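Long-range contacts in protein A49R (Vaccinia virus, PDB 4D5T), which inhibits host NF-kappa-B activation by binding the host protein BTRC, which diminishes ubiquitination of the inhibitor NFKBIA and keeps p65/RELA in the cytoplasm: residues A[37-42]-A[104-109]; A[52-57]-A[97-102]; A[93-98]-A[137-142]. All coordinates share one frame; numbering follows the deposited sequence. Where two conformers were deposited one is given.

Contact 1 (A[37-42]-A[104-109]); sequences VNFIMC and TLKYIM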
loop_
_atom_site.group_PDB
_atom_site.type_symbol
_atom_site.label_atom_id
_atom_site.label_comp_id
_atom_site.label_asym_id
_atom_site.label_seq_id
_atom_site.Cartn_x
_atom_site.Cartn_y
_atom_site.Cartn_z
ATOM N N VAL A 37 3.883 -7.154 2.885
ATOM C CA VAL A 37 3.733 -8.315 1.988
ATOM C C VAL A 37 2.319 -8.920 2.159
ATOM O O VAL A 37 1.594 -9.179 1.184
ATOM C CB VAL A 37 4.810 -9.392 2.207
ATOM C CG1 VAL A 37 4.497 -10.659 1.365
ATOM C CG2 VAL A 37 6.169 -8.849 1.803
ATOM N N ASN A 38 1.956 -9.144 3.395
ATOM C CA ASN A 38 0.636 -9.724 3.672
ATOM C C ASN A 38 -0.519 -8.844 3.145
ATOM O O ASN A 38 -1.495 -9.363 2.643
ATOM C CB ASN A 38 0.508 -10.069 5.145
ATOM C CG ASN A 38 1.310 -11.335 5.530
ATOM O OD1 ASN A 38 1.499 -12.209 4.728
ATOM N ND2 ASN A 38 1.627 -11.478 6.793
ATOM N N PHE A 39 -0.425 -7.530 3.294
ATOM C CA PHE A 39 -1.430 -6.633 2.713
ATOM C C PHE A 39 -1.521 -6.840 1.164
ATOM O O PHE A 39 -2.625 -6.932 0.593
ATOM C CB PHE A 39 -1.080 -5.160 3.021
ATOM C CG PHE A 39 -1.984 -4.174 2.330
ATOM C CD1 PHE A 39 -3.285 -3.959 2.798
ATOM C CD2 PHE A 39 -1.569 -3.533 1.165
ATOM C CE1 PHE A 39 -4.122 -3.033 2.145
ATOM C CE2 PHE A 39 -2.408 -2.675 0.491
ATOM C CZ PHE A 39 -3.694 -2.418 0.959
ATOM N N ILE A 40 -0.367 -6.856 0.499
ATOM C CA ILE A 40 -0.293 -7.068 -0.936
ATOM C C ILE A 40 -0.966 -8.400 -1.354
ATOM O O ILE A 40 -1.611 -8.447 -2.421
ATOM C CB ILE A 40 1.168 -6.980 -1.395
ATOM C CG1 ILE A 40 1.596 -5.492 -1.345
ATOM C CG2 ILE A 40 1.385 -7.586 -2.753
ATOM C CD1 ILE A 40 3.102 -5.332 -1.422
ATOM N N MET A 41 -0.820 -9.408 -0.510
ATOM C CA MET A 41 -1.386 -10.757 -0.755
ATOM C C MET A 41 -2.795 -10.987 -0.148
ATOM O O MET A 41 -3.281 -12.111 -0.113
ATOM C CB MET A 41 -0.458 -11.826 -0.197
ATOM C CG MET A 41 1.020 -11.751 -0.661
ATOM S SD MET A 41 1.123 -11.806 -2.463
ATOM C CE MET A 41 2.872 -11.434 -2.634
ATOM N N CYS A 42 -3.441 -9.911 0.287
ATOM C CA CYS A 42 -4.798 -9.925 0.804
ATOM C C CYS A 42 -4.908 -10.750 2.060
ATOM O O CYS A 42 -5.822 -11.574 2.201
ATOM C CB CYS A 42 -5.766 -10.442 -0.247
ATOM S SG CYS A 42 -6.211 -9.259 -1.496
ATOM N N THR A 104 -0.559 -0.809 -6.156
ATOM C CA THR A 104 -0.433 -1.405 -7.512
ATOM C C THR A 104 -0.050 -2.889 -7.429
ATOM O O THR A 104 -0.634 -3.743 -8.147
ATOM C CB THR A 104 0.621 -0.665 -8.350
ATOM O OG1 THR A 104 0.182 0.680 -8.565
ATOM C CG2 THR A 104 0.774 -1.341 -9.724
ATOM N N LEU A 105 0.878 -3.223 -6.545
ATOM C CA LEU A 105 1.287 -4.606 -6.367
ATOM C C LEU A 105 0.083 -5.441 -5.881
ATOM O O LEU A 105 -0.084 -6.611 -6.271
ATOM C CB LEU A 105 2.508 -4.746 -5.423
ATOM C CG LEU A 105 3.784 -4.134 -6.055
ATOM C CD1 LEU A 105 4.911 -4.120 -5.053
ATOM C CD2 LEU A 105 4.272 -4.785 -7.293
ATOM N N LYS A 106 -0.734 -4.901 -4.985
ATOM C CA LYS A 106 -1.947 -5.578 -4.528
ATOM C C LYS A 106 -2.898 -5.814 -5.697
ATOM O O LYS A 106 -3.402 -6.936 -5.864
ATOM C CB LYS A 106 -2.636 -4.788 -3.388
ATOM C CG LYS A 106 -3.918 -5.455 -2.934
ATOM C CD LYS A 106 -4.475 -4.872 -1.659
ATOM C CE LYS A 106 -5.817 -5.585 -1.401
ATOM N NZ LYS A 106 -6.339 -5.397 -0.061
ATOM N N TYR A 107 -3.062 -4.836 -6.586
ATOM C CA TYR A 107 -3.911 -5.094 -7.767
ATOM C C TYR A 107 -3.371 -6.244 -8.606
ATOM O O TYR A 107 -4.124 -7.073 -9.173
ATOM C CB TYR A 107 -4.053 -3.872 -8.662
ATOM C CG TYR A 107 -4.679 -2.655 -8.087
ATOM C CD1 TYR A 107 -5.840 -2.711 -7.288
ATOM C CD2 TYR A 107 -4.191 -1.399 -8.434
ATOM C CE1 TYR A 107 -6.420 -1.556 -6.766
ATOM C CE2 TYR A 107 -4.767 -0.249 -7.904
ATOM C CZ TYR A 107 -5.897 -0.343 -7.107
ATOM O OH TYR A 107 -6.474 0.818 -6.688
ATOM N N ILE A 108 -2.051 -6.264 -8.791
ATOM C CA ILE A 108 -1.403 -7.254 -9.641
ATOM C C ILE A 108 -1.527 -8.637 -9.009
ATOM O O ILE A 108 -1.867 -9.616 -9.710
ATOM C CB ILE A 108 0.071 -6.933 -9.903
ATOM C CG1 ILE A 108 0.195 -5.659 -10.739
ATOM C CG2 ILE A 108 0.760 -8.110 -10.615
ATOM C CD1 ILE A 108 1.627 -5.256 -10.907
ATOM N N MET A 109 -1.378 -8.708 -7.688
ATOM C CA MET A 109 -1.588 -9.981 -6.951
ATOM C C MET A 109 -3.053 -10.412 -6.855
ATOM O O MET A 109 -3.344 -11.579 -6.569
ATOM C CB MET A 109 -0.987 -9.918 -5.548
ATOM C CG MET A 109 0.539 -9.791 -5.489
ATOM S SD MET A 109 1.497 -11.078 -6.260
ATOM C CE MET A 109 1.655 -10.520 -7.910
HETATM O O HOH W 1 -5.170 -6.638 1.931
#
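K106 meets F39 through its aliphatic chain, at CD, as well as through its ammonium. K106 CD lies over one face of the ring, 4.0 Å from the F39 centroid, in a CH-pi contact. K106 NZ makes an off-centre cation-pi contact at 4.4 Å from the same centroid, 32° off the normal. The lysine reaches this far because CG stands anti to the backbone N (chi1 178°) and the chain beyond is extended; it crosses the phenylalanine side chain at about a right angle. Y58 of helix 49-61 adds a second cation-pi partner.

The polar link is indirect: a water donates to F39 O and accepts from K106 NZ, the latter at 2.6 Å. The backbones come very close at I40, whose O receives a CA-H...O contact from K106 CA at 3.6 Å. Helix 29-40 ends here in a Schellman motif with C42 as the C-prime residue.

The apolar share falls to I40, M41 and M109. I40 CG2 touches M109 CG at 3.6 Å, while the flexible thioethers of M41 and M109 run side by side, M41 SD lying 3.7 Å from M109 CG. In this junction of two helix ends within the Bcl-2-like fold, lysine supplies an apolar chain and a charge, and the rings of F39 and Y58 together with the water probably stabilise its buried ammonium.

Contact 2 (A[52-57]-A[97-102]); sequences SFLDTV and NIVDAI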
loop_
_atom_site.group_PDB
_atom_site.type_symbol
_atom_site.label_atom_id
_atom_site.label_comp_id
_atom_site.label_asym_id
_atom_site.label_seq_id
_atom_site.Cartn_x
_atom_site.Cartn_y
_atom_site.Cartn_z
ATOM N N SER A 52 -3.656 -0.496 8.283
ATOM C CA SER A 52 -4.956 0.185 8.298
ATOM C C SER A 52 -5.029 1.433 7.409
ATOM O O SER A 52 -6.012 1.611 6.652
ATOM C CB SER A 52 -5.384 0.472 9.750
ATOM O OG SER A 52 -6.683 1.036 9.694
ATOM N N PHE A 53 -3.982 2.242 7.423
ATOM C CA PHE A 53 -3.838 3.398 6.488
ATOM C C PHE A 53 -3.927 2.924 5.057
ATOM O O PHE A 53 -4.743 3.450 4.264
ATOM C CB PHE A 53 -2.554 4.184 6.773
ATOM C CG PHE A 53 -2.241 5.261 5.756
ATOM C CD1 PHE A 53 -2.810 6.517 5.877
ATOM C CD2 PHE A 53 -1.345 5.023 4.765
ATOM C CE1 PHE A 53 -2.563 7.496 4.941
ATOM C CE2 PHE A 53 -0.995 6.074 3.867
ATOM C CZ PHE A 53 -1.641 7.276 3.961
ATOM N N LEU A 54 -3.120 1.925 4.706
ATOM C CA LEU A 54 -3.137 1.436 3.313
ATOM C C LEU A 54 -4.524 0.943 2.917
ATOM O O LEU A 54 -4.992 1.157 1.774
ATOM C CB LEU A 54 -2.108 0.318 3.155
ATOM C CG LEU A 54 -0.653 0.738 3.243
ATOM C CD1 LEU A 54 0.271 -0.460 3.260
ATOM C CD2 LEU A 54 -0.274 1.602 2.035
ATOM N N ASP A 55 -5.182 0.203 3.813
ATOM C CA ASP A 55 -6.493 -0.363 3.540
ATOM C C ASP A 55 -7.532 0.731 3.360
ATOM O O ASP A 55 -8.329 0.682 2.443
ATOM C CB ASP A 55 -6.886 -1.305 4.703
ATOM C CG ASP A 55 -8.225 -1.971 4.499
ATOM O OD1 ASP A 55 -8.289 -2.877 3.686
ATOM O OD2 ASP A 55 -9.198 -1.568 5.132
ATOM N N THR A 56 -7.475 1.743 4.218
ATOM C CA THR A 56 -8.317 2.949 4.062
ATOM C C THR A 56 -8.084 3.643 2.727
ATOM O O THR A 56 -9.035 3.947 2.015
ATOM C CB THR A 56 -8.164 3.861 5.256
ATOM O OG1 THR A 56 -8.641 3.163 6.397
ATOM C CG2 THR A 56 -8.986 5.133 5.087
ATOM N N VAL A 57 -6.813 3.831 2.319
ATOM C CA VAL A 57 -6.545 4.487 1.083
ATOM C C VAL A 57 -7.026 3.650 -0.083
ATOM O O VAL A 57 -7.673 4.164 -1.051
ATOM C CB VAL A 57 -5.001 4.769 0.930
ATOM C CG1 VAL A 57 -4.635 5.295 -0.466
ATOM C CG2 VAL A 57 -4.554 5.762 1.964
ATOM N N ASN A 97 4.558 7.785 -3.701
ATOM C CA ASN A 97 4.975 6.738 -4.694
ATOM C C ASN A 97 5.087 5.380 -4.117
ATOM O O ASN A 97 4.801 4.368 -4.802
ATOM C CB ASN A 97 6.263 7.159 -5.448
ATOM C CG ASN A 97 6.028 8.355 -6.361
ATOM O OD1 ASN A 97 4.914 8.665 -6.687
ATOM N ND2 ASN A 97 7.080 8.977 -6.805
ATOM N N ILE A 98 5.543 5.313 -2.867
ATOM C CA ILE A 98 5.578 4.065 -2.137
ATOM C C ILE A 98 4.185 3.464 -1.895
ATOM O O ILE A 98 3.966 2.257 -2.127
ATOM C CB ILE A 98 6.347 4.249 -0.801
ATOM C CG1 ILE A 98 7.841 4.351 -1.113
ATOM C CG2 ILE A 98 6.072 3.075 0.163
ATOM C CD1 ILE A 98 8.659 4.867 0.022
ATOM N N VAL A 99 3.242 4.312 -1.516
ATOM C CA VAL A 99 1.884 3.890 -1.289
ATOM C C VAL A 99 1.248 3.432 -2.610
ATOM O O VAL A 99 0.623 2.346 -2.710
ATOM C CB VAL A 99 1.065 4.977 -0.585
ATOM C CG1 VAL A 99 -0.437 4.622 -0.584
ATOM C CG2 VAL A 99 1.539 5.110 0.811
ATOM N N ASP A 100 1.496 4.193 -3.662
ATOM C CA ASP A 100 1.059 3.774 -5.020
ATOM C C ASP A 100 1.658 2.428 -5.427
ATOM O O ASP A 100 0.947 1.570 -5.999
ATOM C CB ASP A 100 1.465 4.892 -6.028
ATOM C CG ASP A 100 1.106 4.551 -7.484
ATOM O OD1 ASP A 100 -0.071 4.445 -7.803
ATOM O OD2 ASP A 100 2.010 4.338 -8.278
ATOM N N ALA A 101 2.959 2.209 -5.154
ATOM C CA ALA A 101 3.580 0.970 -5.471
ATOM C C ALA A 101 2.932 -0.192 -4.749
ATOM O O ALA A 101 2.626 -1.222 -5.387
ATOM C CB ALA A 101 5.093 0.998 -5.183
ATOM N N ILE A 102 2.706 -0.064 -3.438
ATOM C CA ILE A 102 2.108 -1.113 -2.671
ATOM C C ILE A 102 0.697 -1.464 -3.179
ATOM O O ILE A 102 0.392 -2.630 -3.324
ATOM C CB ILE A 102 2.067 -0.736 -1.161
ATOM C CG1 ILE A 102 3.511 -0.745 -0.589
ATOM C CG2 ILE A 102 1.265 -1.709 -0.376
ATOM C CD1 ILE A 102 3.663 0.018 0.719
#
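L54 and V99 meet because their torsions turn methyl groups into the space between the helices. In L54, chi1 (-69°) sets CG anti to the carbonyl carbon, between the helices, and chi2 (172°) places its methyls, which part toward different partners. In V99, CG1 is anti to the backbone N (chi1 169°) and CG2 anti to the carbonyl carbon, so that this one beta-branched residue offers two methyls to the other helix. L54 CD2 packs 4.0 Å from V99 CG1 and almost as near V99 CG2. The other leucine methyl, L54 CD1, lies 4.0 Å from I102 CG2, one helical turn further on, where the two side chains cross at about a right angle.

F53 comes to the same valine from another direction. Its CB does not point straight at helix 95-109, yet the length of the ring carries F53 CE2 to within 4.1 Å of V99 CG2, with the methyl at the ring edge and near its plane. V57 CG2 lies over one face of the F53 ring, 3.8 Å above its plane and offset toward the rim, while V57 CG1 makes a looser contact with V99 CG1 at 4.3 Å.

All five touching residues are buried, and the contact is wholly apolar, close to the centre of an all-helical Bcl-2-like fold in which helix 95-109 turns one face into the interior. The segment axes cross at -74° and approach to 11.0 Å at their closest, which leaves branched aliphatic side chains and one aromatic to bridge the gap. F39 of helix 29-40 packs on both L54 and I102, while on the other flank L142 of helix 132-150 touches F53 and V99.

Contact 3 (A[93-98]-A[137-142]); sequences DNLENI and ENILQL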
loop_
_atom_site.group_PDB
_atom_site.type_symbol
_atom_site.label_atom_id
_atom_site.label_comp_id
_atom_site.label_asym_id
_atom_site.label_seq_id
_atom_site.Cartn_x
_atom_site.Cartn_y
_atom_site.Cartn_z
ATOM N N ASP A 93 12.604 8.503 -1.672
ATOM C CA ASP A 93 12.103 9.257 -0.530
ATOM C C ASP A 93 10.716 9.855 -0.697
ATOM O O ASP A 93 10.357 10.825 0.022
ATOM C CB ASP A 93 13.073 10.403 -0.185
ATOM C CG ASP A 93 14.441 9.894 0.260
ATOM O OD1 ASP A 93 14.555 8.749 0.766
ATOM O OD2 ASP A 93 15.417 10.642 0.091
ATOM N N ASN A 94 9.937 9.315 -1.611
ATOM C CA ASN A 94 8.593 9.834 -1.867
ATOM C C ASN A 94 7.549 8.838 -1.372
ATOM O O ASN A 94 7.400 7.762 -1.944
ATOM C CB ASN A 94 8.423 10.128 -3.381
ATOM C CG ASN A 94 7.061 10.732 -3.738
ATOM O OD1 ASN A 94 6.007 10.214 -3.404
ATOM N ND2 ASN A 94 7.105 11.865 -4.444
ATOM N N LEU A 95 6.819 9.193 -0.339
ATOM C CA LEU A 95 5.859 8.259 0.259
ATOM C C LEU A 95 4.652 8.027 -0.617
ATOM O O LEU A 95 4.150 6.924 -0.657
ATOM C CB LEU A 95 5.391 8.750 1.645
ATOM C CG LEU A 95 4.461 7.787 2.398
ATOM C CD1 LEU A 95 5.156 6.463 2.715
ATOM C CD2 LEU A 95 3.969 8.497 3.694
ATOM N N GLU A 96 4.160 9.063 -1.283
ATOM C CA GLU A 96 3.036 8.877 -2.201
ATOM C C GLU A 96 3.343 7.787 -3.211
ATOM O O GLU A 96 2.530 6.905 -3.481
ATOM C CB GLU A 96 2.667 10.166 -2.915
ATOM C CG GLU A 96 1.431 10.060 -3.782
ATOM C CD GLU A 96 0.949 11.484 -4.195
ATOM O OE1 GLU A 96 1.761 12.408 -4.280
ATOM O OE2 GLU A 96 -0.234 11.709 -4.334
ATOM N N ASN A 97 4.558 7.785 -3.701
ATOM C CA ASN A 97 4.975 6.738 -4.694
ATOM C C ASN A 97 5.087 5.380 -4.117
ATOM O O ASN A 97 4.801 4.368 -4.802
ATOM C CB ASN A 97 6.263 7.159 -5.448
ATOM C CG ASN A 97 6.028 8.355 -6.361
ATOM O OD1 ASN A 97 4.914 8.665 -6.687
ATOM N ND2 ASN A 97 7.080 8.977 -6.805
ATOM N N ILE A 98 5.543 5.313 -2.867
ATOM C CA ILE A 98 5.578 4.065 -2.137
ATOM C C ILE A 98 4.185 3.464 -1.895
ATOM O O ILE A 98 3.966 2.257 -2.127
ATOM C CB ILE A 98 6.347 4.249 -0.801
ATOM C CG1 ILE A 98 7.841 4.351 -1.113
ATOM C CG2 ILE A 98 6.072 3.075 0.163
ATOM C CD1 ILE A 98 8.659 4.867 0.022
ATOM N N GLU A 137 8.377 10.981 7.985
ATOM C CA GLU A 137 8.558 12.295 7.469
ATOM C C GLU A 137 7.350 12.805 6.663
ATOM O O GLU A 137 7.178 14.014 6.526
ATOM C CB GLU A 137 9.866 12.287 6.678
ATOM C CG GLU A 137 10.448 13.632 6.306
ATOM C CD GLU A 137 11.909 13.638 5.876
ATOM O OE1 GLU A 137 12.701 12.642 5.874
ATOM O OE2 GLU A 137 12.294 14.777 5.599
ATOM N N ASN A 138 6.588 11.895 6.062
ATOM C CA ASN A 138 5.622 12.276 5.065
ATOM C C ASN A 138 4.157 11.841 5.283
ATOM O O ASN A 138 3.285 12.307 4.555
ATOM C CB ASN A 138 6.078 11.719 3.699
ATOM C CG ASN A 138 7.381 12.282 3.238
ATOM O OD1 ASN A 138 7.472 13.480 2.928
ATOM N ND2 ASN A 138 8.453 11.463 3.333
ATOM N N ILE A 139 3.832 10.985 6.268
ATOM C CA ILE A 139 2.459 10.476 6.319
ATOM C C ILE A 139 1.347 11.504 6.569
ATOM O O ILE A 139 0.252 11.436 5.979
ATOM C CB ILE A 139 2.271 9.264 7.294
ATOM C CG1 ILE A 139 0.909 8.570 6.983
ATOM C CG2 ILE A 139 2.450 9.638 8.739
ATOM C CD1 ILE A 139 0.911 7.119 7.053
ATOM N N LEU A 140 1.622 12.471 7.443
ATOM C CA LEU A 140 0.576 13.482 7.721
ATOM C C LEU A 140 0.255 14.256 6.433
ATOM O O LEU A 140 -0.915 14.478 6.092
ATOM C CB LEU A 140 1.003 14.359 8.864
ATOM C CG LEU A 140 1.180 13.636 10.214
ATOM C CD1 LEU A 140 1.591 14.645 11.259
ATOM C CD2 LEU A 140 -0.016 12.827 10.765
ATOM N N GLN A 141 1.296 14.697 5.736
ATOM C CA GLN A 141 1.069 15.432 4.493
ATOM C C GLN A 141 0.352 14.586 3.456
ATOM O O GLN A 141 -0.488 15.120 2.722
ATOM C CB GLN A 141 2.370 15.935 3.895
ATOM C CG GLN A 141 2.216 16.798 2.661
ATOM C CD GLN A 141 1.436 18.072 2.926
ATOM O OE1 GLN A 141 1.885 18.914 3.672
ATOM N NE2 GLN A 141 0.259 18.213 2.310
ATOM N N LEU A 142 0.769 13.334 3.326
ATOM C CA LEU A 142 0.154 12.438 2.342
ATOM C C LEU A 142 -1.331 12.230 2.639
ATOM O O LEU A 142 -2.172 12.251 1.728
ATOM C CB LEU A 142 0.824 11.101 2.309
ATOM C CG LEU A 142 0.173 10.112 1.344
ATOM C CD1 LEU A 142 0.170 10.622 -0.084
ATOM C CD2 LEU A 142 0.913 8.818 1.387
HETATM O O HOH W 2 11.086 11.993 2.282
#
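L95 reaches across to N138, I139 and L142, joining the start of helix 95-109 to helix 132-150 of the Bcl-2-like helical bundle. L95 CB meets N138 CB at 3.7 Å, and L95 CD2 lies 3.6 Å from I139 N, against the backbone of the opposing helix. Leucine suits the place because its branched end brings CD2 against that backbone and, with CG, against L142: L95 CG, set anti to the backbone N (chi1 -176°), packs 3.8 Å from L142 CD2, and the two leucine side chains cross at about a right angle. The other methyl of L142, CD1, lies 3.8 Å from E96 CB and nearly as close to E96 CG, so the glutamate lends its aliphatic stem to the contact although the residue is exposed.

Beside this apolar patch a water makes the link polar. It donates to D93 O and accepts from N138 ND2, the latter at 2.9 Å, and so bridges the segments. The amide of N138 also donates from ND2 to V134 O, one turn back in its own helix, a bond that helps to fix the asparagine while its CB faces L95.

Further out, V134 and I135 extend the apolar surface around L95, and F53 of helix 49-61 touches I139 from the core. Helix 132-150 is kinked here, the N of L140 and Q141 lacking bonds to the preceding turn. N94 sets the start of the other helix as its N-cap: N94 OD1 accepts from N97 N at 2.8 Å, with an N-H...O angle of 155°.

In the fold
Helix 95-109 takes part in all three contacts, meeting helix 132-150 at its beginning, helix 49-61 further along and helix 29-40 at its end. Contact 2 lies about 3 Å from the centre of the chain, and the centres of contacts 1 and 3 are each about 10 Å from its own. It touches both: I40 CG1 packs 3.7 Å from I102 O, and F53 CD2 lies 3.8 Å from I139 CD1. Contacts 1 and 3 sit on opposite sides of the chain's centre, their nearest atoms about 7 Å apart, and are joined through contact 2. Together they bring four helices, two of them consecutive in the chain, around a largely apolar interior.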